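Two-component system response regulator/GGDEF domain protein (Aeromonas salmonicida, PDB 3LUF) probably makes cyclic di-GMP from two GTP molecules, and is represented here by its two CheY-like receiver domains, each holding a magnesium ion. Local coordinates at residues M14-M19 against V101-R106; E31-D36 against D47-A52; D87-W92 against E231-Q236; G221-L226 against S240-A245. All coordinates share one frame; numbering follows the deposited sequence.

Interactions 1 and 2 belong to the first CheY-like receiver domain and share its parallel five-stranded sheet, with strand order 2-1-3-4-5; their centres lie about 16 Å apart and they touch where Arg17 packs on Phe35 and Asp36. Along the chain, interaction 2 falls wholly between the two segments of interaction 1. Interaction 3 links the two domains, from helix 86-94 to the start of helix 232-248. That last helix also carries interaction 4, inside the second domain, about 21 Å from interaction 3 between centres, and Leu235 meets Leu226 between them. Interactions 1, 3 and 4 all reach the second subunit, so contacts within domains, between domains and between chains are intermingled.

Interaction 1 of 4, residues M14-M19 against V101-R106; sequences MTIRRM and VMKDSR. Unlike the reference sequence in segment 14-19: Met19 (reference Thr).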
loop_
_atom_site.group_PDB
_atom_site.type_symbol
_atom_site.label_atom_id
_atom_site.label_comp_id
_atom_site.label_asym_id
_atom_site.label_seq_id
_atom_site.Cartn_x
_atom_site.Cartn_y
_atom_site.Cartn_z
HETATM N N MSE B 14 0.475 11.778 33.034
HETATM C CA MSE B 14 1.924 11.728 33.091
HETATM C C MSE B 14 2.431 10.546 32.246
HETATM O O MSE B 14 3.364 10.686 31.484
HETATM C CB MSE B 14 2.430 11.574 34.528
HETATM C CG MSE B 14 3.921 11.877 34.628
HETATM SE SE MSE B 14 4.525 11.426 36.403
HETATM C CE MSE B 14 4.608 9.485 36.242
ATOM N N THR B 15 1.784 9.390 32.380
ATOM C CA THR B 15 2.212 8.196 31.649
ATOM C C THR B 15 2.154 8.395 30.132
ATOM O O THR B 15 3.113 8.071 29.393
ATOM C CB THR B 15 1.288 7.026 32.048
ATOM O OG1 THR B 15 1.497 6.757 33.440
ATOM C CG2 THR B 15 1.607 5.764 31.243
ATOM N N ILE B 16 1.010 8.889 29.665
ATOM C CA ILE B 16 0.776 8.987 28.221
ATOM C C ILE B 16 1.654 10.075 27.629
ATOM O O ILE B 16 2.271 9.905 26.565
ATOM C CB ILE B 16 -0.726 9.206 27.908
ATOM C CG1 ILE B 16 -1.520 7.946 28.324
ATOM C CG2 ILE B 16 -0.953 9.479 26.425
ATOM C CD1 ILE B 16 -2.949 8.183 28.532
ATOM N N ARG B 17 1.711 11.194 28.321
ATOM C CA ARG B 17 2.531 12.313 27.815
ATOM C C ARG B 17 3.992 11.864 27.744
ATOM O O ARG B 17 4.653 12.063 26.718
ATOM C CB ARG B 17 2.358 13.567 28.684
ATOM C CG ARG B 17 3.133 14.800 28.220
ATOM C CD ARG B 17 2.944 16.011 29.181
ATOM N NE ARG B 17 3.547 15.781 30.495
ATOM C CZ ARG B 17 2.869 15.494 31.613
ATOM N NH1 ARG B 17 1.551 15.320 31.587
ATOM N NH2 ARG B 17 3.543 15.288 32.753
ATOM N N ARG B 18 4.478 11.205 28.796
ATOM C CA ARG B 18 5.858 10.725 28.754
ATOM C C ARG B 18 6.122 9.648 27.675
ATOM O O ARG B 18 7.192 9.673 27.040
ATOM C CB ARG B 18 6.359 10.293 30.127
ATOM C CG ARG B 18 6.529 11.482 31.041
ATOM C CD ARG B 18 7.174 11.099 32.293
ATOM N NE ARG B 18 7.308 12.291 33.121
ATOM C CZ ARG B 18 7.748 12.264 34.372
ATOM N NH1 ARG B 18 8.118 11.110 34.931
ATOM N NH2 ARG B 18 7.826 13.396 35.047
HETATM N N MSE B 19 5.166 8.744 27.448
HETATM C CA MSE B 19 5.278 7.768 26.325
HETATM C C MSE B 19 5.404 8.451 24.974
HETATM O O MSE B 19 6.228 8.050 24.121
HETATM C CB MSE B 19 4.063 6.846 26.268
HETATM C CG MSE B 19 4.070 5.805 27.322
HETATM SE SE MSE B 19 2.335 4.836 27.253
HETATM C CE MSE B 19 3.039 3.479 28.409
ATOM N N VAL B 101 -5.788 9.937 17.342
ATOM C CA VAL B 101 -4.898 8.867 17.768
ATOM C C VAL B 101 -5.562 8.196 18.946
ATOM O O VAL B 101 -6.011 8.869 19.882
ATOM C CB VAL B 101 -3.514 9.416 18.196
ATOM C CG1 VAL B 101 -2.623 8.320 18.788
ATOM C CG2 VAL B 101 -2.811 10.030 16.998
HETATM N N MSE B 102 -5.677 6.872 18.892
HETATM C CA MSE B 102 -6.159 6.151 20.067
HETATM C C MSE B 102 -5.074 6.082 21.129
HETATM O O MSE B 102 -3.907 5.788 20.799
HETATM C CB MSE B 102 -6.589 4.729 19.676
HETATM C CG MSE B 102 -7.709 4.673 18.665
HETATM SE SE MSE B 102 -9.396 5.508 19.246
HETATM C CE MSE B 102 -9.695 4.720 20.969
ATOM N N LYS B 103 -5.434 6.348 22.393
ATOM C CA LYS B 103 -4.443 6.302 23.477
ATOM C C LYS B 103 -4.771 5.276 24.550
ATOM O O LYS B 103 -4.382 5.441 25.704
ATOM C CB LYS B 103 -4.146 7.690 24.082
ATOM C CG LYS B 103 -5.374 8.409 24.583
ATOM C CD LYS B 103 -4.997 9.606 25.437
ATOM C CE LYS B 103 -6.271 10.338 25.905
ATOM N NZ LYS B 103 -5.889 11.227 27.055
ATOM N N ASP B 104 -5.450 4.202 24.142
ATOM C CA ASP B 104 -5.853 3.160 25.088
ATOM C C ASP B 104 -4.755 2.133 25.349
ATOM O O ASP B 104 -4.874 1.360 26.276
ATOM C CB ASP B 104 -7.163 2.480 24.660
ATOM C CG ASP B 104 -7.050 1.776 23.321
ATOM O OD1 ASP B 104 -6.359 2.270 22.416
ATOM O OD2 ASP B 104 -7.684 0.710 23.172
ATOM N N SER B 105 -3.677 2.175 24.575
ATOM C CA SER B 105 -2.531 1.298 24.776
ATOM C C SER B 105 -1.275 1.943 24.265
ATOM O O SER B 105 -1.310 2.924 23.504
ATOM C CB SER B 105 -2.703 -0.053 24.051
ATOM O OG SER B 105 -2.710 0.174 22.649
ATOM N N ARG B 106 -0.148 1.365 24.644
ATOM C CA ARG B 106 1.126 1.871 24.180
ATOM C C ARG B 106 1.252 1.703 22.657
ATOM O O ARG B 106 1.683 2.629 21.942
ATOM C CB ARG B 106 2.284 1.188 24.913
ATOM C CG ARG B 106 3.664 1.576 24.363
ATOM C CD ARG B 106 3.929 3.111 24.319
ATOM N NE ARG B 106 5.214 3.378 23.657
ATOM C CZ ARG B 106 5.403 3.497 22.340
ATOM N NH1 ARG B 106 4.387 3.417 21.475
ATOM N NH2 ARG B 106 6.630 3.712 21.881
HETATM O O HOH W 1 7.532 5.603 24.522
#
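Ile16 and Lys103 form the first of two apolar contacts between helix 14-27 and the stretch that runs from the end of strand 99-102 into helix 106-122. Their side chains cross at about a right angle, and Ile16 CD1 sits 4.0 Å from Lys103 CD, so the branched isoleucine presses on the lysine's methylene chain. With CG between its backbone N and carbonyl carbon (chi1 56°) and the chain extended beyond, Lys103 carries its methylenes past Ile16 and NZ on to the acidic pocket. A turn along the helix, selenomethionine Met19, a threonine in the reference sequence, lays its selenium 3.8 Å from Arg106 CD. Arg106 NH1 hydrogen-bonds Gln110 OE1.

The polar link is a water, which donates to Met19 O at 2.8 Å and accepts a weak bond from Arg106 NE at 3.3 Å.

Lys103 NZ makes salt bridges with Glu11 and Asp55, the predicted phosphorylation site, and the lysine side chain comes within about 4 Å (nearest atoms) of the magnesium that Asp55 coordinates. This is the highly conserved lysine of CheY-like receivers, just after the fifth strand. The chemistry implies a division of labour: Ile16 lines the hydrocarbon stem, while the ammonium end probably helps balance the pocket's negative charge.

Interaction 2 of 4, residues E31-D36 against D47-A52; sequences EIDAFD and DEYVVA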
loop_
_atom_site.group_PDB
_atom_site.type_symbol
_atom_site.label_atom_id
_atom_site.label_comp_id
_atom_site.label_asym_id
_atom_site.label_seq_id
_atom_site.Cartn_x
_atom_site.Cartn_y
_atom_site.Cartn_z
ATOM N N GLU B 31 11.275 18.748 17.362
ATOM C CA GLU B 31 11.377 19.346 18.704
ATOM C C GLU B 31 9.996 19.313 19.340
ATOM O O GLU B 31 8.997 19.541 18.660
ATOM C CB GLU B 31 11.833 20.802 18.650
ATOM C CG GLU B 31 13.275 21.059 19.091
ATOM C CD GLU B 31 14.161 21.423 17.921
ATOM O OE1 GLU B 31 13.952 20.858 16.825
ATOM O OE2 GLU B 31 15.044 22.292 18.086
ATOM N N ILE B 32 9.944 19.037 20.639
ATOM C CA ILE B 32 8.685 18.811 21.316
ATOM C C ILE B 32 8.513 19.803 22.436
ATOM O O ILE B 32 9.411 19.937 23.262
ATOM C CB ILE B 32 8.622 17.384 21.953
ATOM C CG1 ILE B 32 8.847 16.299 20.892
ATOM C CG2 ILE B 32 7.270 17.172 22.625
ATOM C CD1 ILE B 32 9.117 14.901 21.514
ATOM N N ASP B 33 7.360 20.472 22.465
ATOM C CA ASP B 33 6.902 21.189 23.656
ATOM C C ASP B 33 5.683 20.450 24.198
ATOM O O ASP B 33 4.669 20.320 23.494
ATOM C CB ASP B 33 6.504 22.621 23.299
ATOM C CG ASP B 33 7.705 23.504 22.967
ATOM O OD1 ASP B 33 8.801 23.280 23.520
ATOM O OD2 ASP B 33 7.537 24.441 22.161
ATOM N N ALA B 34 5.757 20.020 25.461
ATOM C CA ALA B 34 4.671 19.234 26.044
ATOM C C ALA B 34 4.203 19.807 27.380
ATOM O O ALA B 34 5.026 20.080 28.262
ATOM C CB ALA B 34 5.111 17.767 26.248
ATOM N N PHE B 35 2.887 19.933 27.524
ATOM C CA PHE B 35 2.299 20.530 28.722
ATOM C C PHE B 35 1.171 19.691 29.244
ATOM O O PHE B 35 0.545 18.933 28.490
ATOM C CB PHE B 35 1.791 21.948 28.418
ATOM C CG PHE B 35 2.827 22.816 27.831
ATOM C CD1 PHE B 35 3.811 23.377 28.656
ATOM C CD2 PHE B 35 2.874 23.034 26.435
ATOM C CE1 PHE B 35 4.825 24.153 28.105
ATOM C CE2 PHE B 35 3.871 23.812 25.875
ATOM C CZ PHE B 35 4.856 24.371 26.707
ATOM N N ASP B 36 0.932 19.795 30.550
ATOM C CA ASP B 36 -0.187 19.078 31.152
ATOM C C ASP B 36 -1.493 19.866 31.254
ATOM O O ASP B 36 -2.468 19.332 31.749
ATOM C CB ASP B 36 0.200 18.490 32.538
ATOM C CG ASP B 36 0.576 19.554 33.572
ATOM O OD1 ASP B 36 0.531 20.773 33.290
ATOM O OD2 ASP B 36 0.912 19.143 34.708
ATOM N N ASP B 47 2.201 29.315 13.763
ATOM C CA ASP B 47 3.346 29.367 12.851
ATOM C C ASP B 47 4.624 28.651 13.320
ATOM O O ASP B 47 5.534 28.470 12.523
ATOM C CB ASP B 47 3.627 30.815 12.336
ATOM C CG ASP B 47 4.066 31.788 13.437
ATOM O OD1 ASP B 47 4.635 31.364 14.454
ATOM O OD2 ASP B 47 3.874 33.018 13.265
ATOM N N GLU B 48 4.696 28.226 14.581
ATOM C CA GLU B 48 5.879 27.540 15.066
ATOM C C GLU B 48 5.728 26.010 14.975
ATOM O O GLU B 48 6.718 25.287 14.920
ATOM C CB GLU B 48 6.140 27.943 16.506
ATOM C CG GLU B 48 7.603 28.030 16.895
ATOM C CD GLU B 48 7.779 28.778 18.208
ATOM O OE1 GLU B 48 8.681 28.418 18.993
ATOM O OE2 GLU B 48 6.993 29.721 18.461
ATOM N N TYR B 49 4.491 25.536 14.931
ATOM C CA TYR B 49 4.213 24.080 15.102
ATOM C C TYR B 49 3.653 23.403 13.889
ATOM O O TYR B 49 2.757 23.918 13.229
ATOM C CB TYR B 49 3.275 23.840 16.284
ATOM C CG TYR B 49 3.856 24.313 17.575
ATOM C CD1 TYR B 49 4.641 23.466 18.375
ATOM C CD2 TYR B 49 3.666 25.632 17.990
ATOM C CE1 TYR B 49 5.180 23.907 19.572
ATOM C CE2 TYR B 49 4.222 26.090 19.178
ATOM C CZ TYR B 49 4.965 25.228 19.969
ATOM O OH TYR B 49 5.497 25.687 21.146
ATOM N N VAL B 50 4.202 22.230 13.605
ATOM C CA VAL B 50 3.658 21.359 12.568
ATOM C C VAL B 50 2.221 20.926 12.892
ATOM O O VAL B 50 1.312 20.956 12.032
ATOM C CB VAL B 50 4.552 20.101 12.410
ATOM C CG1 VAL B 50 4.004 19.177 11.337
ATOM C CG2 VAL B 50 5.984 20.495 12.056
ATOM N N VAL B 51 2.011 20.534 14.157
ATOM C CA VAL B 51 0.735 19.963 14.590
ATOM C C VAL B 51 0.767 19.933 16.100
ATOM O O VAL B 51 1.841 19.957 16.709
ATOM C CB VAL B 51 0.608 18.503 14.045
ATOM C CG1 VAL B 51 1.731 17.643 14.642
ATOM C CG2 VAL B 51 -0.820 17.900 14.220
ATOM N N ALA B 52 -0.422 19.879 16.691
ATOM C CA ALA B 52 -0.561 19.670 18.139
ATOM C C ALA B 52 -1.293 18.359 18.392
ATOM O O ALA B 52 -2.286 18.092 17.735
ATOM C CB ALA B 52 -1.375 20.830 18.732
#
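Asp33 reaches across to Tyr49 from the middle of strand 31-35, and nearly all of this contact rests on that pair. Before it in sequence, Glu31 already binds the neighbouring strand 6-10 through its backbone, and Ile32 turns its side chain the other way, onto helix 14-27. Asp33 then faces Tyr49, with CG anti to its carbonyl carbon (chi1 -71°). Tyr49 OH donates to Asp33 OD2 at 2.6 Å, and OD2 accepts with its anti lone pair, the one away from the other oxygen. The carboxylate oxygen lies at the edge of the ring, near its plane, but the carboxylate itself is turned 66° from that plane.

In the 2-1-3 part of the receiver sheet, strand 6-10 runs between strands 31-35 and 49-55, which is why the two segments share no backbone bonds and meet through side chains alone, with the long tyrosine covering most of the span. The tyrosine side chain also touches Lys6 of that intervening strand, which forms a salt bridge with Glu48 and a long, weak ion pair with Asp33 OD2. Further along, Ala34 packs against Arg17 and Ile21 of helix 14-27, while Phe35 covers Leu8 and Ala41.

Interaction 3 of 4, residues D87-W92 against E231-Q236; sequences DKREAW and EPEELQ
Arg89 and Glu233 mark the closest backbone approach of helix 86-94 to the first turn of helix 232-248, yet their CA atoms stay 11.5 Å apart, leaving the gap to be bridged by side chains. Arg89 is well suited to it: CG is anti to the backbone N (chi1 -169°) and the chain runs extended to NE, carrying the guanidinium across. Glu233 comes from the opposite direction, bent at chi2.

The two charged groups meet side-on in a bidentate salt bridge. Arg89 NE donates to Glu233 OE2 at 2.7 Å, almost straight at 167° and in the guanidinium plane, while Arg89 NH2 donates to Glu233 OE1 at 3.1 Å, with that oxygen tilted from the plane. Both oxygens use their syn lone pairs, and the group planes lie 36° apart. Two bonds to separate oxygens should limit rotation of either group.

Here the two receiver domains of one chain meet, the arginine coming from the first and the glutamate from the second. Pro232, a common first-turn residue in helices, places CD 3.7 Å from Arg89 NH2 at the guanidinium edge. Glu231, at the N-cap position, adds a more distant charge: its OE1 lies 4.0 Å from Arg89 NH2, well out of the plane. Its backbone N donates to Glu234 OE2 at 3.0 Å, and Glu234 OE1 hydrogen-bonds Ser214 and Asn227 of the second subunit.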
loop_
_atom_site.group_PDB
_atom_site.type_symbol
_atom_site.label_atom_id
_atom_site.label_comp_id
_atom_site.label_asym_id
_atom_site.label_seq_id
_atom_site.Cartn_x
_atom_site.Cartn_y
_atom_site.Cartn_z
ATOM N N ASP B 87 -20.127 9.142 15.720
ATOM C CA ASP B 87 -20.541 10.519 15.993
ATOM C C ASP B 87 -19.382 11.429 16.392
ATOM O O ASP B 87 -19.340 12.579 15.985
ATOM C CB ASP B 87 -21.587 10.555 17.105
ATOM C CG ASP B 87 -22.879 9.862 16.710
ATOM O OD1 ASP B 87 -23.306 10.033 15.545
ATOM O OD2 ASP B 87 -23.458 9.157 17.563
ATOM N N LYS B 88 -18.467 10.912 17.206
ATOM C CA LYS B 88 -17.284 11.668 17.593
ATOM C C LYS B 88 -16.403 11.946 16.380
ATOM O O LYS B 88 -16.013 13.083 16.150
ATOM C CB LYS B 88 -16.481 10.927 18.663
ATOM C CG LYS B 88 -16.978 11.122 20.077
ATOM C CD LYS B 88 -16.168 10.266 21.028
ATOM C CE LYS B 88 -16.818 10.216 22.390
ATOM N NZ LYS B 88 -16.109 9.245 23.261
ATOM N N ARG B 89 -16.099 10.910 15.608
ATOM C CA ARG B 89 -15.255 11.068 14.410
ATOM C C ARG B 89 -15.801 12.134 13.426
ATOM O O ARG B 89 -15.045 12.986 12.919
ATOM C CB ARG B 89 -15.043 9.722 13.717
ATOM C CG ARG B 89 -13.973 9.758 12.622
ATOM C CD ARG B 89 -14.069 8.546 11.699
ATOM N NE ARG B 89 -13.476 8.818 10.391
ATOM C CZ ARG B 89 -14.112 9.388 9.366
ATOM N NH1 ARG B 89 -15.387 9.763 9.480
ATOM N NH2 ARG B 89 -13.473 9.596 8.218
ATOM N N GLU B 90 -17.106 12.068 13.179
ATOM C CA GLU B 90 -17.822 13.021 12.325
ATOM C C GLU B 90 -17.767 14.437 12.886
ATOM O O GLU B 90 -17.447 15.377 12.156
ATOM C CB GLU B 90 -19.271 12.552 12.121
ATOM C CG GLU B 90 -20.274 13.640 11.703
ATOM C CD GLU B 90 -21.495 13.076 10.963
ATOM O OE1 GLU B 90 -21.853 11.891 11.193
ATOM O OE2 GLU B 90 -22.091 13.819 10.139
ATOM N N ALA B 91 -18.067 14.578 14.180
ATOM C CA ALA B 91 -17.978 15.878 14.868
ATOM C C ALA B 91 -16.577 16.479 14.765
ATOM O O ALA B 91 -16.417 17.645 14.448
ATOM C CB ALA B 91 -18.393 15.748 16.330
ATOM N N TRP B 92 -15.561 15.660 15.011
ATOM C CA TRP B 92 -14.195 16.153 15.013
ATOM C C TRP B 92 -13.764 16.585 13.629
ATOM O O TRP B 92 -13.123 17.615 13.478
ATOM C CB TRP B 92 -13.256 15.077 15.517
ATOM C CG TRP B 92 -13.542 14.679 16.909
ATOM C CD1 TRP B 92 -14.224 15.394 17.845
ATOM C CD2 TRP B 92 -13.105 13.480 17.551
ATOM N NE1 TRP B 92 -14.276 14.699 19.028
ATOM C CE2 TRP B 92 -13.579 13.526 18.881
ATOM C CE3 TRP B 92 -12.366 12.360 17.126
ATOM C CZ2 TRP B 92 -13.345 12.493 19.796
ATOM C CZ3 TRP B 92 -12.120 11.338 18.034
ATOM C CH2 TRP B 92 -12.612 11.414 19.365
ATOM N N GLU B 231 -12.463 6.030 2.216
ATOM C CA GLU B 231 -12.462 6.913 3.373
ATOM C C GLU B 231 -11.160 7.718 3.441
ATOM O O GLU B 231 -10.131 7.267 2.901
ATOM C CB GLU B 231 -12.617 6.068 4.633
ATOM C CG GLU B 231 -13.921 5.244 4.640
ATOM C CD GLU B 231 -15.174 6.115 4.788
ATOM O OE1 GLU B 231 -15.168 7.089 5.580
ATOM O OE2 GLU B 231 -16.166 5.820 4.089
ATOM N N PRO B 232 -11.174 8.881 4.115
ATOM C CA PRO B 232 -9.972 9.716 4.272
ATOM C C PRO B 232 -8.770 8.984 4.825
ATOM O O PRO B 232 -7.633 9.218 4.370
ATOM C CB PRO B 232 -10.428 10.797 5.273
ATOM C CG PRO B 232 -11.871 10.890 5.059
ATOM C CD PRO B 232 -12.372 9.553 4.675
ATOM N N GLU B 233 -9.000 8.106 5.808
ATOM C CA GLU B 233 -7.912 7.353 6.430
ATOM C C GLU B 233 -7.303 6.358 5.442
ATOM O O GLU B 233 -6.123 6.068 5.552
ATOM C CB GLU B 233 -8.342 6.608 7.725
ATOM C CG GLU B 233 -8.848 7.536 8.902
ATOM C CD GLU B 233 -10.339 7.935 8.796
ATOM O OE1 GLU B 233 -10.955 7.786 7.719
ATOM O OE2 GLU B 233 -10.898 8.427 9.809
ATOM N N GLU B 234 -8.117 5.803 4.538
ATOM C CA GLU B 234 -7.627 4.918 3.496
ATOM C C GLU B 234 -6.741 5.693 2.519
ATOM O O GLU B 234 -5.616 5.271 2.236
ATOM C CB GLU B 234 -8.773 4.227 2.783
ATOM C CG GLU B 234 -9.410 3.152 3.670
ATOM C CD GLU B 234 -10.666 2.549 3.055
ATOM O OE1 GLU B 234 -11.005 1.403 3.428
ATOM O OE2 GLU B 234 -11.326 3.235 2.241
ATOM N N LEU B 235 -7.202 6.881 2.132
ATOM C CA LEU B 235 -6.430 7.748 1.239
ATOM C C LEU B 235 -5.116 8.122 1.903
ATOM O O LEU B 235 -4.059 7.998 1.286
ATOM C CB LEU B 235 -7.215 9.029 0.844
ATOM C CG LEU B 235 -6.374 10.061 0.071
ATOM C CD1 LEU B 235 -5.972 9.559 -1.306
ATOM C CD2 LEU B 235 -7.125 11.367 -0.021
ATOM N N GLN B 236 -5.187 8.598 3.147
ATOM C CA GLN B 236 -3.986 8.919 3.912
ATOM C C GLN B 236 -3.000 7.774 3.986
ATOM O O GLN B 236 -1.825 7.988 3.765
ATOM C CB GLN B 236 -4.326 9.393 5.326
ATOM C CG GLN B 236 -3.093 9.590 6.219
ATOM C CD GLN B 236 -3.433 10.344 7.517
ATOM O OE1 GLN B 236 -2.886 11.419 7.792
ATOM N NE2 GLN B 236 -4.379 9.811 8.276
#

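Interaction 4 of 4, residues G221-L226 against S240-A245; sequences GANDFL and SHNLEA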
loop_
_atom_site.group_PDB
_atom_site.type_symbol
_atom_site.label_atom_id
_atom_site.label_comp_id
_atom_site.label_asym_id
_atom_site.label_seq_id
_atom_site.Cartn_x
_atom_site.Cartn_y
_atom_site.Cartn_z
ATOM N N GLY B 221 2.056 0.245 -14.901
ATOM C CA GLY B 221 3.131 0.923 -14.177
ATOM C C GLY B 221 2.706 1.825 -13.021
ATOM O O GLY B 221 3.572 2.459 -12.375
ATOM N N ALA B 222 1.416 1.878 -12.713
ATOM C CA ALA B 222 1.032 2.581 -11.488
ATOM C C ALA B 222 1.685 1.895 -10.278
ATOM O O ALA B 222 1.857 0.668 -10.253
ATOM C CB ALA B 222 -0.482 2.609 -11.322
ATOM N N ASN B 223 2.112 2.686 -9.300
ATOM C CA ASN B 223 2.690 2.118 -8.059
ATOM C C ASN B 223 1.653 1.415 -7.209
ATOM O O ASN B 223 1.979 0.473 -6.486
ATOM C CB ASN B 223 3.318 3.223 -7.187
ATOM C CG ASN B 223 4.406 4.017 -7.900
ATOM O OD1 ASN B 223 4.188 4.641 -8.957
ATOM N ND2 ASN B 223 5.592 4.018 -7.296
ATOM N N ASP B 224 0.418 1.884 -7.274
ATOM C CA ASP B 224 -0.609 1.473 -6.322
ATOM C C ASP B 224 -1.984 1.763 -6.886
ATOM O O ASP B 224 -2.133 2.409 -7.949
ATOM C CB ASP B 224 -0.408 2.284 -5.017
ATOM C CG ASP B 224 -0.864 1.533 -3.771
ATOM O OD1 ASP B 224 -1.596 0.511 -3.872
ATOM O OD2 ASP B 224 -0.513 2.014 -2.667
ATOM N N PHE B 225 -2.994 1.288 -6.169
ATOM C CA PHE B 225 -4.394 1.503 -6.566
ATOM C C PHE B 225 -5.203 1.936 -5.362
ATOM O O PHE B 225 -4.825 1.654 -4.218
ATOM C CB PHE B 225 -4.989 0.201 -7.125
ATOM C CG PHE B 225 -5.205 -0.858 -6.070
ATOM C CD1 PHE B 225 -6.459 -1.019 -5.495
ATOM C CD2 PHE B 225 -4.154 -1.649 -5.632
ATOM C CE1 PHE B 225 -6.664 -1.979 -4.508
ATOM C CE2 PHE B 225 -4.345 -2.613 -4.615
ATOM C CZ PHE B 225 -5.628 -2.764 -4.074
ATOM N N LEU B 226 -6.327 2.582 -5.623
ATOM C CA LEU B 226 -7.241 2.962 -4.558
ATOM C C LEU B 226 -8.622 2.945 -5.175
ATOM O O LEU B 226 -8.884 3.644 -6.164
ATOM C CB LEU B 226 -6.859 4.345 -4.017
ATOM C CG LEU B 226 -7.786 4.986 -2.988
ATOM C CD1 LEU B 226 -7.847 4.092 -1.791
ATOM C CD2 LEU B 226 -7.222 6.381 -2.645
ATOM N N SER B 240 0.647 7.913 2.333
ATOM C CA SER B 240 1.839 7.790 3.177
ATOM C C SER B 240 2.740 6.644 2.737
ATOM O O SER B 240 3.963 6.804 2.637
ATOM C CB SER B 240 1.460 7.623 4.655
ATOM O OG SER B 240 0.776 8.787 5.023
ATOM N N HIS B 241 2.142 5.481 2.426
ATOM C CA HIS B 241 2.933 4.325 1.990
ATOM C C HIS B 241 3.730 4.614 0.710
ATOM O O HIS B 241 4.896 4.198 0.605
ATOM C CB HIS B 241 2.068 3.077 1.770
ATOM C CG HIS B 241 1.761 2.301 3.015
ATOM N ND1 HIS B 241 2.718 1.582 3.692
ATOM C CD2 HIS B 241 0.593 2.081 3.667
ATOM C CE1 HIS B 241 2.156 0.967 4.727
ATOM N NE2 HIS B 241 0.871 1.271 4.741
ATOM N N ASN B 242 3.102 5.289 -0.235
ATOM C CA ASN B 242 3.777 5.617 -1.506
ATOM C C ASN B 242 4.889 6.643 -1.336
ATOM O O ASN B 242 5.980 6.526 -1.953
ATOM C CB ASN B 242 2.772 6.046 -2.580
ATOM C CG ASN B 242 2.050 4.858 -3.150
ATOM O OD1 ASN B 242 0.994 4.445 -2.655
ATOM N ND2 ASN B 242 2.693 4.199 -4.096
ATOM N N LEU B 243 4.630 7.620 -0.491
ATOM C CA LEU B 243 5.683 8.616 -0.154
ATOM C C LEU B 243 6.860 7.969 0.572
ATOM O O LEU B 243 8.032 8.241 0.282
ATOM C CB LEU B 243 5.120 9.827 0.608
ATOM C CG LEU B 243 4.057 10.657 -0.105
ATOM C CD1 LEU B 243 3.536 11.745 0.815
ATOM C CD2 LEU B 243 4.560 11.257 -1.428
ATOM N N GLU B 244 6.569 7.081 1.522
ATOM C CA GLU B 244 7.635 6.365 2.203
ATOM C C GLU B 244 8.460 5.514 1.217
ATOM O O GLU B 244 9.678 5.488 1.288
ATOM C CB GLU B 244 7.027 5.501 3.317
ATOM C CG GLU B 244 7.956 4.431 3.852
ATOM C CD GLU B 244 8.648 4.852 5.111
ATOM O OE1 GLU B 244 9.422 4.024 5.653
ATOM O OE2 GLU B 244 8.424 6.001 5.586
ATOM N N ALA B 245 7.791 4.829 0.290
ATOM C CA ALA B 245 8.515 4.013 -0.707
ATOM C C ALA B 245 9.440 4.878 -1.538
ATOM O O ALA B 245 10.564 4.445 -1.863
ATOM C CB ALA B 245 7.535 3.260 -1.607
#
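The side-chain amide of Asn242 meets CB of Asn223 and the carboxylate side of Asp224, and lies parallel to neither flat group of segment 221-226: its plane is turned 76° from the Asn223 amide and 46° from the Asp224 carboxylate. Contact is through the end of the Asn242 side chain, which also lies near CB of Asp224. Asn242 CG is anti to its carbonyl carbon (chi1 -77°), which directs the amide from the helix to the start of the strand. A short polar side chain suits this buried place beside a carboxylate.

Asp224 has several calls on its oxygens. OD1 accepts from the backbone N of Phe225 at 2.8 Å, approached on the anti side and out of the carboxylate plane, and also forms a salt bridge with Arg238 of the second subunit; OD2 forms a salt bridge with Arg238 of its own chain. An aspartate thus answers two arginines at the subunit interface, which probably stabilises its negative charge. Asn223 is anchored behind the contact, accepting from Ile202 N and donating to Lys197 O.

Strand 224-228 is, within this chain, an outermost strand of the second receiver sheet, beside strand 201-207, and helix 232-248 packs back on that sheet, with Asn242 touching Ile203. Phe225 points away from this helix, to helix 213-219, and His241 meets its counterpart in the second subunit.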